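Dextranase (Pseudarthrobacter oxydans, PDB 6NZS) catalyses the endohydrolysis of (1->6)-alpha-D-glucosidic linkages in dextran as a member of glycoside hydrolase family 49. Local coordinates at residues Y237-G240 / S241-A245; T70-D73 / G74-S78; E197-E200 / R201-T205; T4-G8 / N9-W13. One frame throughout, in Å; residues are numbered along the deposited sequence.

Interaction 1. Residues Y237-G240 / S241-A245; sequences YSMG and SDYHA
Ser241 takes the chain over from Gly240 at a bend that rests on the positive phi of that glycine (87°), and it meets Gly240 through backbone and CB alone. At Asp242 the carboxylate folds back toward the turn: a water donates to its OD1 at 2.6 Å and to Met239 O at 2.7 Å, bridging the two sides of the bend. Tyr243 sets its CB 3.5 Å from Met239 O, which lies at the edge of the phenol ring, near its plane. With CG opposite the backbone nitrogen (chi1 166°), the ring passes at a slant to the Met239 side chain, and Tyr243 CD2 is 3.8 Å from Met239 CB. Met239 SD lies obliquely to the Tyr243 ring, 5.0 Å from its centroid and 60° off the normal, a Met-aromatic contact. Tyr243 OH is held by Asn223. His244 offers mainly its CA, 3.9 Å from Met239 SD, while its imidazole turns to Tyr299. Ala245 completes the apolar patch: its CB touches Met239 CE at 3.8 Å, and both side chains pack on Phe266 of the adjoining coil. The whole is a corner turn of a parallel beta-helix, leading from strand 235-238 to strand 245-247 with the methionine tucked inside the bend.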
loop_
_atom_site.group_PDB
_atom_site.type_symbol
_atom_site.label_atom_id
_atom_site.label_comp_id
_atom_site.label_asym_id
_atom_site.label_seq_id
_atom_site.Cartn_x
_atom_site.Cartn_y
_atom_site.Cartn_z
ATOM N N TYR A 237 21.758 2.362 8.628
ATOM C CA TYR A 237 21.699 3.573 9.435
ATOM C C TYR A 237 20.531 3.467 10.408
ATOM O O TYR A 237 19.492 2.890 10.082
ATOM C CB TYR A 237 21.520 4.814 8.542
ATOM C CG TYR A 237 22.484 4.849 7.373
ATOM C CD1 TYR A 237 22.215 4.160 6.191
ATOM C CD2 TYR A 237 23.669 5.572 7.452
ATOM C CE1 TYR A 237 23.108 4.181 5.126
ATOM C CE2 TYR A 237 24.558 5.618 6.393
ATOM C CZ TYR A 237 24.279 4.923 5.232
ATOM O OH TYR A 237 25.180 4.969 4.192
ATOM N N SER A 238 20.699 4.031 11.608
ATOM C CA SER A 238 19.732 3.867 12.690
ATOM C C SER A 238 19.442 5.212 13.345
ATOM O O SER A 238 20.355 5.853 13.875
ATOM C CB SER A 238 20.267 2.887 13.741
ATOM O OG SER A 238 19.432 2.887 14.889
ATOM N N MET A 239 18.173 5.626 13.330
ATOM C CA MET A 239 17.753 6.825 14.053
ATOM C C MET A 239 17.354 6.537 15.493
ATOM O O MET A 239 17.320 7.463 16.311
ATOM C CB MET A 239 16.589 7.519 13.335
ATOM C CG MET A 239 16.964 8.196 12.018
ATOM S SD MET A 239 15.648 9.259 11.400
ATOM C CE MET A 239 16.054 9.330 9.656
ATOM N N GLY A 240 17.062 5.282 15.818
ATOM C CA GLY A 240 16.611 4.905 17.142
ATOM C C GLY A 240 15.105 5.022 17.304
ATOM O O GLY A 240 14.391 5.598 16.481
ATOM N N SER A 241 14.611 4.463 18.411
ATOM C CA SER A 241 13.182 4.520 18.695
ATOM C C SER A 241 12.713 5.893 19.156
ATOM O O SER A 241 11.500 6.136 19.182
ATOM C CB SER A 241 12.831 3.496 19.776
ATOM O OG SER A 241 13.497 3.809 20.991
ATOM N N ASP A 242 13.634 6.788 19.513
ATOM C CA ASP A 242 13.285 8.035 20.185
ATOM C C ASP A 242 13.758 9.267 19.421
ATOM O O ASP A 242 13.992 10.321 20.018
ATOM C CB ASP A 242 13.800 8.046 21.625
ATOM C CG ASP A 242 15.309 7.869 21.720
ATOM O OD1 ASP A 242 15.959 7.540 20.705
ATOM O OD2 ASP A 242 15.856 8.068 22.827
ATOM N N TYR A 243 13.891 9.151 18.101
ATOM C CA TYR A 243 14.260 10.287 17.268
ATOM C C TYR A 243 13.782 10.017 15.854
ATOM O O TYR A 243 13.837 8.877 15.382
ATOM C CB TYR A 243 15.779 10.498 17.260
ATOM C CG TYR A 243 16.298 11.433 16.173
ATOM C CD1 TYR A 243 16.291 12.816 16.348
ATOM C CD2 TYR A 243 16.818 10.931 14.980
ATOM C CE1 TYR A 243 16.772 13.668 15.357
ATOM C CE2 TYR A 243 17.294 11.778 13.985
ATOM C CZ TYR A 243 17.274 13.141 14.181
ATOM O OH TYR A 243 17.755 13.976 13.186
ATOM N N HIS A 244 13.293 11.062 15.199
ATOM C CA HIS A 244 13.146 11.077 13.752
ATOM C C HIS A 244 13.693 12.399 13.242
ATOM O O HIS A 244 13.770 13.382 13.982
ATOM C CB HIS A 244 11.700 10.832 13.288
ATOM C CG HIS A 244 10.767 11.979 13.530
ATOM N ND1 HIS A 244 10.701 12.653 14.731
ATOM C CD2 HIS A 244 9.837 12.549 12.728
ATOM C CE1 HIS A 244 9.778 13.594 14.655
ATOM N NE2 HIS A 244 9.236 13.551 13.452
ATOM N N ALA A 245 14.105 12.402 11.977
ATOM C CA ALA A 245 14.822 13.536 11.402
ATOM C C ALA A 245 13.834 14.644 11.056
ATOM O O ALA A 245 12.993 14.488 10.165
ATOM C CB ALA A 245 15.593 13.085 10.166
HETATM O O HOH W 1 17.940 7.736 18.962
#

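Interaction 2. Residues T70-D73 / G74-S78; sequences TKED and GAEFS
Asp73 and Gly74 form the bend through which the loop 70-73 enters helix 76-81, with Gly74 in a left-handed conformation (phi 91°) and Ala75 at the N-cap position. The turn is an Asx turn: Ala75 N donates to Asp73 OD1 at 3.0 Å, reaching the anti side of that oxygen from somewhat outside the carboxylate plane. Asp73 CG sits between its own backbone nitrogen and carbonyl carbon (chi1 59°), which carries OD1 over the following peptides. A second carboxylate closes the bend from the helix side. Glu76, in the first turn of the helix, is folded at chi2 (76°) and so brings its head back against the loop, where each oxygen takes one amide. Asp73 N donates to OE2 of Glu76 at 2.8 Å in a nearly straight bond, and Gly74 N donates to OE1 of Glu76 at 2.9 Å at a poorer angle; each oxygen uses its syn lone pair. The carboxylate is thereby fixed in rotation. It also packs against Glu72, whose CB is 3.8 Å from Glu76 OE2. The cost is a concentration of negative charge, which nearby cations probably offset: Lys66 forms a salt bridge with Glu76 OE2, Arg61 with Asp73 OD2, and Lys167 with Glu72. Tyr69 also bonds Asp73 OD2. Within the helix start, Ser78 OG donates to Ala75 O at 3.0 Å from above the carbonyl plane. The two carboxylates also approach each other: Asp73 OD1 and Glu76 OE2, both acceptors, are 3.1 Å apart.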
loop_
_atom_site.group_PDB
_atom_site.type_symbol
_atom_site.label_atom_id
_atom_site.label_comp_id
_atom_site.label_asym_id
_atom_site.label_seq_id
_atom_site.Cartn_x
_atom_site.Cartn_y
_atom_site.Cartn_z
ATOM N N THR A 70 -1.835 -2.249 26.139
ATOM C CA THR A 70 -2.404 -3.580 26.002
ATOM C C THR A 70 -3.524 -3.654 24.977
ATOM O O THR A 70 -3.925 -4.766 24.610
ATOM C CB THR A 70 -2.930 -4.094 27.354
ATOM O OG1 THR A 70 -3.967 -3.224 27.825
ATOM C CG2 THR A 70 -1.812 -4.149 28.379
ATOM N N LYS A 71 -4.022 -2.516 24.491
ATOM C CA LYS A 71 -5.126 -2.511 23.544
ATOM C C LYS A 71 -4.711 -3.180 22.235
ATOM O O LYS A 71 -3.529 -3.392 21.960
ATOM C CB LYS A 71 -5.564 -1.075 23.252
ATOM C CG LYS A 71 -4.538 -0.257 22.484
ATOM C CD LYS A 71 -5.079 1.117 22.116
ATOM C CE LYS A 71 -4.005 1.952 21.434
ATOM N NZ LYS A 71 -4.485 3.330 21.124
ATOM N N GLU A 72 -5.710 -3.505 21.419
ATOM C CA GLU A 72 -5.428 -4.075 20.111
ATOM C C GLU A 72 -4.739 -3.039 19.236
ATOM O O GLU A 72 -5.071 -1.850 19.268
ATOM C CB GLU A 72 -6.720 -4.543 19.444
ATOM C CG GLU A 72 -7.292 -5.824 20.037
ATOM C CD GLU A 72 -8.453 -6.362 19.226
ATOM O OE1 GLU A 72 -9.297 -5.553 18.789
ATOM O OE2 GLU A 72 -8.518 -7.592 19.022
ATOM N N ASP A 73 -3.756 -3.493 18.456
ATOM C CA ASP A 73 -3.069 -2.617 17.520
ATOM C C ASP A 73 -3.233 -3.038 16.065
ATOM O O ASP A 73 -2.651 -2.391 15.188
ATOM C CB ASP A 73 -1.580 -2.463 17.884
ATOM C CG ASP A 73 -0.824 -3.787 17.908
ATOM O OD1 ASP A 73 -1.276 -4.767 17.278
ATOM O OD2 ASP A 73 0.237 -3.844 18.567
ATOM N N GLY A 74 -4.017 -4.080 15.786
ATOM C CA GLY A 74 -4.241 -4.539 14.430
ATOM C C GLY A 74 -3.280 -5.600 13.943
ATOM O O GLY A 74 -3.550 -6.224 12.908
ATOM N N ALA A 75 -2.179 -5.833 14.654
ATOM C CA ALA A 75 -1.211 -6.852 14.278
ATOM C C ALA A 75 -1.446 -8.177 14.980
ATOM O O ALA A 75 -0.608 -9.076 14.865
ATOM C CB ALA A 75 0.210 -6.357 14.559
ATOM N N GLU A 76 -2.576 -8.331 15.675
ATOM C CA GLU A 76 -2.798 -9.534 16.473
ATOM C C GLU A 76 -2.819 -10.790 15.610
ATOM O O GLU A 76 -2.093 -11.752 15.889
ATOM C CB GLU A 76 -4.085 -9.402 17.283
ATOM C CG GLU A 76 -3.954 -8.507 18.512
ATOM C CD GLU A 76 -3.929 -7.020 18.184
ATOM O OE1 GLU A 76 -4.457 -6.616 17.123
ATOM O OE2 GLU A 76 -3.377 -6.255 18.995
ATOM N N PHE A 77 -3.658 -10.820 14.567
ATOM C CA PHE A 77 -3.734 -12.031 13.752
ATOM C C PHE A 77 -2.409 -12.310 13.059
ATOM O O PHE A 77 -1.916 -13.442 13.069
ATOM C CB PHE A 77 -4.839 -11.950 12.700
ATOM C CG PHE A 77 -4.838 -13.136 11.761
ATOM C CD1 PHE A 77 -5.191 -14.393 12.227
ATOM C CD2 PHE A 77 -4.455 -13.006 10.428
ATOM C CE1 PHE A 77 -5.180 -15.498 11.389
ATOM C CE2 PHE A 77 -4.445 -14.116 9.581
ATOM C CZ PHE A 77 -4.806 -15.358 10.062
ATOM N N SER A 78 -1.818 -11.286 12.441
ATOM C CA SER A 78 -0.576 -11.517 11.709
ATOM C C SER A 78 0.522 -12.043 12.631
ATOM O O SER A 78 1.259 -12.966 12.269
ATOM C CB SER A 78 -0.137 -10.243 11.000
ATOM O OG SER A 78 0.171 -9.218 11.921
#

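Interaction 3. Residues E197-E200 / R201-T205; sequences EQKE and RLVPT
Gln198 and Arg201, three residues apart near the end of helix 196-202, lie side by side and point the same way. Gln198 OE1 receives Arg201 NH2 at 2.8 Å, in its carbonyl plane and on a lone pair, and close to the guanidinium plane as well. A second, weak bond runs from Arg201 NE to Gln198 OE1 at 3.3 Å. The two flat groups are nonetheless turned 57° against each other, so they meet at an edge rather than stack. Two bends make the meeting possible: Gln198 folds at chi2 (-76°) and Arg201 at chi3 (65°). Leu202 supports the guanidinium from one face, its CD2 lying 3.5 Å above the plane and toward the rim. In the backbone, the helix ends in routine bonds, Arg201 N to Glu197 O at 3.0 Å and Val203 N to Lys199 O at 2.8 Å. Val203 then leaves helical geometry, its CB resting 3.4 Å from Lys199 O. A water spans the exit, donating to both Glu200 O and Val203 O. Further out, Arg201 makes salt bridges from NH2 to Glu356 and from NH1 to Asp328, which probably hold the guanidinium in place. These partners come from strands 351-361 and 325-335, Lys277 and Thr279 of strand 275-279 bond the helix-end carbonyls, and Val203 and Pro204 pack on strand 253-256: the end of the short helix and its exit pack against successive parallel strands of the solenoid.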
loop_
_atom_site.group_PDB
_atom_site.type_symbol
_atom_site.label_atom_id
_atom_site.label_comp_id
_atom_site.label_asym_id
_atom_site.label_seq_id
_atom_site.Cartn_x
_atom_site.Cartn_y
_atom_site.Cartn_z
ATOM N N GLU A 197 18.307 11.512 -18.539
ATOM C CA GLU A 197 17.633 12.600 -17.848
ATOM C C GLU A 197 16.915 12.116 -16.596
ATOM O O GLU A 197 16.818 12.862 -15.617
ATOM C CB GLU A 197 16.650 13.292 -18.790
ATOM C CG GLU A 197 17.328 14.024 -19.932
ATOM C CD GLU A 197 16.395 14.978 -20.644
ATOM O OE1 GLU A 197 15.234 14.595 -20.903
ATOM O OE2 GLU A 197 16.826 16.110 -20.945
ATOM N N GLN A 198 16.404 10.884 -16.609
ATOM C CA GLN A 198 15.761 10.358 -15.408
ATOM C C GLN A 198 16.770 10.193 -14.281
ATOM O O GLN A 198 16.496 10.564 -13.134
ATOM C CB GLN A 198 15.061 9.028 -15.712
ATOM C CG GLN A 198 13.828 9.149 -16.606
ATOM C CD GLN A 198 12.600 9.691 -15.881
ATOM O OE1 GLN A 198 12.705 10.348 -14.843
ATOM N NE2 GLN A 198 11.424 9.422 -16.439
ATOM N N LYS A 199 17.949 9.649 -14.592
ATOM C CA LYS A 199 18.996 9.558 -13.586
ATOM C C LYS A 199 19.373 10.938 -13.058
ATOM O O LYS A 199 19.538 11.122 -11.847
ATOM C CB LYS A 199 20.215 8.840 -14.158
ATOM C CG LYS A 199 21.303 8.622 -13.123
ATOM C CD LYS A 199 22.541 7.966 -13.710
ATOM C CE LYS A 199 23.597 7.782 -12.628
ATOM N NZ LYS A 199 24.806 7.065 -13.123
ATOM N N GLU A 200 19.493 11.930 -13.943
ATOM C CA GLU A 200 19.839 13.272 -13.478
ATOM C C GLU A 200 18.779 13.828 -12.535
ATOM O O GLU A 200 19.099 14.529 -11.564
ATOM C CB GLU A 200 20.043 14.206 -14.672
ATOM C CG GLU A 200 20.477 15.611 -14.274
ATOM C CD GLU A 200 20.753 16.510 -15.466
ATOM O OE1 GLU A 200 21.251 16.013 -16.497
ATOM O OE2 GLU A 200 20.472 17.721 -15.366
ATOM N N ARG A 201 17.504 13.537 -12.806
ATOM C CA ARG A 201 16.439 14.047 -11.955
ATOM C C ARG A 201 16.390 13.325 -10.616
ATOM O O ARG A 201 16.055 13.938 -9.597
ATOM C CB ARG A 201 15.086 13.902 -12.667
ATOM C CG ARG A 201 13.898 14.431 -11.867
ATOM C CD ARG A 201 12.601 14.424 -12.663
ATOM N NE ARG A 201 12.175 13.071 -13.013
ATOM C CZ ARG A 201 11.332 12.331 -12.291
ATOM N NH1 ARG A 201 10.816 12.804 -11.168
ATOM N NH2 ARG A 201 11.006 11.112 -12.701
ATOM N N LEU A 202 16.716 12.030 -10.601
ATOM C CA LEU A 202 16.407 11.162 -9.469
ATOM C C LEU A 202 17.616 10.738 -8.651
ATOM O O LEU A 202 17.437 10.177 -7.561
ATOM C CB LEU A 202 15.668 9.905 -9.960
ATOM C CG LEU A 202 14.330 10.212 -10.630
ATOM C CD1 LEU A 202 13.808 8.970 -11.350
ATOM C CD2 LEU A 202 13.319 10.696 -9.615
ATOM N N VAL A 203 18.833 10.978 -9.130
ATOM C CA VAL A 203 20.043 10.598 -8.407
ATOM C C VAL A 203 20.938 11.826 -8.292
ATOM O O VAL A 203 21.451 12.309 -9.310
ATOM C CB VAL A 203 20.793 9.459 -9.116
ATOM C CG1 VAL A 203 22.049 9.087 -8.326
ATOM C CG2 VAL A 203 19.886 8.237 -9.289
ATOM N N PRO A 204 21.181 12.338 -7.090
ATOM C CA PRO A 204 21.970 13.568 -6.972
ATOM C C PRO A 204 23.441 13.322 -7.254
ATOM O O PRO A 204 23.973 12.227 -7.049
ATOM C CB PRO A 204 21.745 14.001 -5.517
ATOM C CG PRO A 204 21.329 12.784 -4.788
ATOM C CD PRO A 204 20.755 11.807 -5.782
ATOM N N THR A 205 24.086 14.356 -7.780
ATOM C CA THR A 205 25.536 14.418 -7.877
ATOM C C THR A 205 26.003 15.673 -7.156
ATOM O O THR A 205 25.201 16.493 -6.706
ATOM C CB THR A 205 26.012 14.458 -9.335
ATOM O OG1 THR A 205 25.771 15.762 -9.873
ATOM C CG2 THR A 205 25.289 13.421 -10.178
HETATM O O HOH W 2 21.556 14.840 -10.391
#

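Interaction 4. Residues T4-G8 / N9-W13; sequences TADNG and NLHTW
Asn7 folds its side chain over the turn and takes the amide of Asn9, Asn9 N to Asn7 OD1 2.8 Å, in the plane of its own side-chain carbonyl. Its CG lies between the backbone nitrogen and the carbonyl carbon (chi1 60°), which points OD1 into the bend; Leu10 N adds a weak bond to the same oxygen. The main chain answers with Asn7 N to Leu10 O at 3.0 Å. Further along, Thr12 turns its hydroxyl toward Ala5 (chi1 71°), and Ala5 N donates almost straight to Thr12 OG1 at 2.9 Å. A side-chain oxygen thus stands where a regular ladder would use the carbonyl; the return bond, Thr12 N to Ala5 O, is ordinary. Thr12 OG1 is also bonded to Asp52 O. At the bridge between the two, His11 extends alongside Asp6. Ala5 O meets the imidazole edge in plane, 3.1 Å from His11 CD2, while Trp13 CE3 lies 3.8 Å above one face of the His11 ring; ND1 is held by Glu91, which helps to fix the ring's rotation. Ala5 CB packs on Leu10 CG at 3.8 Å. At the open end a water joins Thr4 OG1 and Thr12 O. Tight reversal at Gly8-Asn9, an Asx turn from Asn7, and a single antiparallel bridge between Asp6 and His11 mark a short beta-hairpin, here in the N-terminal Ig-like domain, where strand 10-11 pairs antiparallel with strand 84-92.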
loop_
_atom_site.group_PDB
_atom_site.type_symbol
_atom_site.label_atom_id
_atom_site.label_comp_id
_atom_site.label_asym_id
_atom_site.label_seq_id
_atom_site.Cartn_x
_atom_site.Cartn_y
_atom_site.Cartn_z
ATOM N N THR A 4 27.324 -10.132 -6.175
ATOM C CA THR A 4 26.338 -9.146 -6.594
ATOM C C THR A 4 26.726 -8.524 -7.932
ATOM O O THR A 4 27.881 -8.583 -8.366
ATOM C CB THR A 4 26.189 -8.044 -5.542
ATOM O OG1 THR A 4 27.457 -7.411 -5.328
ATOM C CG2 THR A 4 25.674 -8.619 -4.222
ATOM N N ALA A 5 25.736 -7.925 -8.589
ATOM C CA ALA A 5 25.922 -7.302 -9.894
ATOM C C ALA A 5 26.008 -5.791 -9.771
ATOM O O ALA A 5 25.243 -5.167 -9.031
ATOM C CB ALA A 5 24.758 -7.643 -10.825
ATOM N N ASP A 6 26.927 -5.196 -10.534
ATOM C CA ASP A 6 26.917 -3.745 -10.684
ATOM C C ASP A 6 27.429 -3.420 -12.087
ATOM O O ASP A 6 28.569 -2.995 -12.286
ATOM C CB ASP A 6 27.733 -3.030 -9.611
ATOM C CG ASP A 6 27.540 -1.532 -9.650
ATOM O OD1 ASP A 6 26.694 -1.063 -10.439
ATOM O OD2 ASP A 6 28.228 -0.822 -8.887
ATOM N N ASN A 7 26.563 -3.621 -13.075
ATOM C CA ASN A 7 26.893 -3.304 -14.456
ATOM C C ASN A 7 25.801 -2.412 -15.039
ATOM O O ASN A 7 24.862 -2.002 -14.349
ATOM C CB ASN A 7 27.144 -4.573 -15.283
ATOM C CG ASN A 7 25.942 -5.494 -15.331
ATOM O OD1 ASN A 7 24.881 -5.114 -15.817
ATOM N ND2 ASN A 7 26.107 -6.721 -14.838
ATOM N N GLY A 8 25.928 -2.103 -16.329
ATOM C CA GLY A 8 24.998 -1.175 -16.944
ATOM C C GLY A 8 23.563 -1.664 -16.988
ATOM O O GLY A 8 22.644 -0.842 -17.086
ATOM N N ASN A 9 23.347 -2.981 -16.921
ATOM C CA ASN A 9 22.015 -3.550 -17.110
ATOM C C ASN A 9 21.427 -4.193 -15.869
ATOM O O ASN A 9 20.238 -4.526 -15.880
ATOM C CB ASN A 9 22.023 -4.611 -18.210
ATOM C CG ASN A 9 22.266 -4.028 -19.579
ATOM O OD1 ASN A 9 22.259 -2.811 -19.766
ATOM N ND2 ASN A 9 22.484 -4.901 -20.548
ATOM N N LEU A 10 22.217 -4.414 -14.828
ATOM C CA LEU A 10 21.737 -5.139 -13.662
ATOM C C LEU A 10 22.483 -4.629 -12.443
ATOM O O LEU A 10 23.711 -4.488 -12.468
ATOM C CB LEU A 10 21.959 -6.649 -13.830
ATOM C CG LEU A 10 21.448 -7.579 -12.725
ATOM C CD1 LEU A 10 19.937 -7.403 -12.481
ATOM C CD2 LEU A 10 21.776 -9.027 -13.078
ATOM N N HIS A 11 21.742 -4.342 -11.380
ATOM C CA HIS A 11 22.350 -3.947 -10.120
ATOM C C HIS A 11 21.655 -4.705 -9.003
ATOM O O HIS A 11 20.437 -4.575 -8.825
ATOM C CB HIS A 11 22.239 -2.442 -9.882
ATOM C CG HIS A 11 22.922 -1.991 -8.632
ATOM N ND1 HIS A 11 22.460 -0.944 -7.864
ATOM C CD2 HIS A 11 24.032 -2.456 -8.011
ATOM C CE1 HIS A 11 23.262 -0.780 -6.826
ATOM N NE2 HIS A 11 24.220 -1.685 -6.890
ATOM N N THR A 12 22.425 -5.498 -8.265
ATOM C CA THR A 12 21.960 -6.153 -7.052
ATOM C C THR A 12 22.921 -5.816 -5.919
ATOM O O THR A 12 24.005 -5.262 -6.136
ATOM C CB THR A 12 21.861 -7.675 -7.210
ATOM O OG1 THR A 12 23.180 -8.229 -7.276
ATOM C CG2 THR A 12 21.091 -8.056 -8.464
ATOM N N TRP A 13 22.516 -6.144 -4.693
ATOM C CA TRP A 13 23.320 -5.783 -3.534
ATOM C C TRP A 13 23.063 -6.763 -2.398
ATOM O O TRP A 13 22.137 -7.577 -2.439
ATOM C CB TRP A 13 23.058 -4.345 -3.076
ATOM C CG TRP A 13 21.619 -4.056 -2.811
ATOM C CD1 TRP A 13 20.947 -4.240 -1.630
ATOM C CD2 TRP A 13 20.659 -3.541 -3.747
ATOM N NE1 TRP A 13 19.634 -3.871 -1.777
ATOM C CE2 TRP A 13 19.425 -3.438 -3.060
ATOM C CE3 TRP A 13 20.723 -3.153 -5.095
ATOM C CZ2 TRP A 13 18.269 -2.954 -3.674
ATOM C CZ3 TRP A 13 19.567 -2.689 -5.712
ATOM C CH2 TRP A 13 18.353 -2.593 -4.995
HETATM O O HOH W 3 27.235 -5.079 -6.534
#

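How the interactions relate
Along the chain the order is interaction 4, then 2, 3 and 1. Interactions 4 and 2 both belong to the N-terminal Ig-like domain, yet their centres are about 40 Å apart. Interactions 3 and 4 are closest by centre, about 18 Å, with nearest atoms about 9 Å apart; Arg195, just before helix 196-202, bonds Gly8 of the hairpin. Interactions 2 and 3 lie on opposite sides of the chain's centre. Interaction 1 belongs to the beta-solenoid, about 27 Å between centres from interaction 3. Contacts of 70-78 with Trp366 and Glu292, and of 9-13 with Pro258, are consistent with the N-terminal part meeting the solenoid side at two separate places.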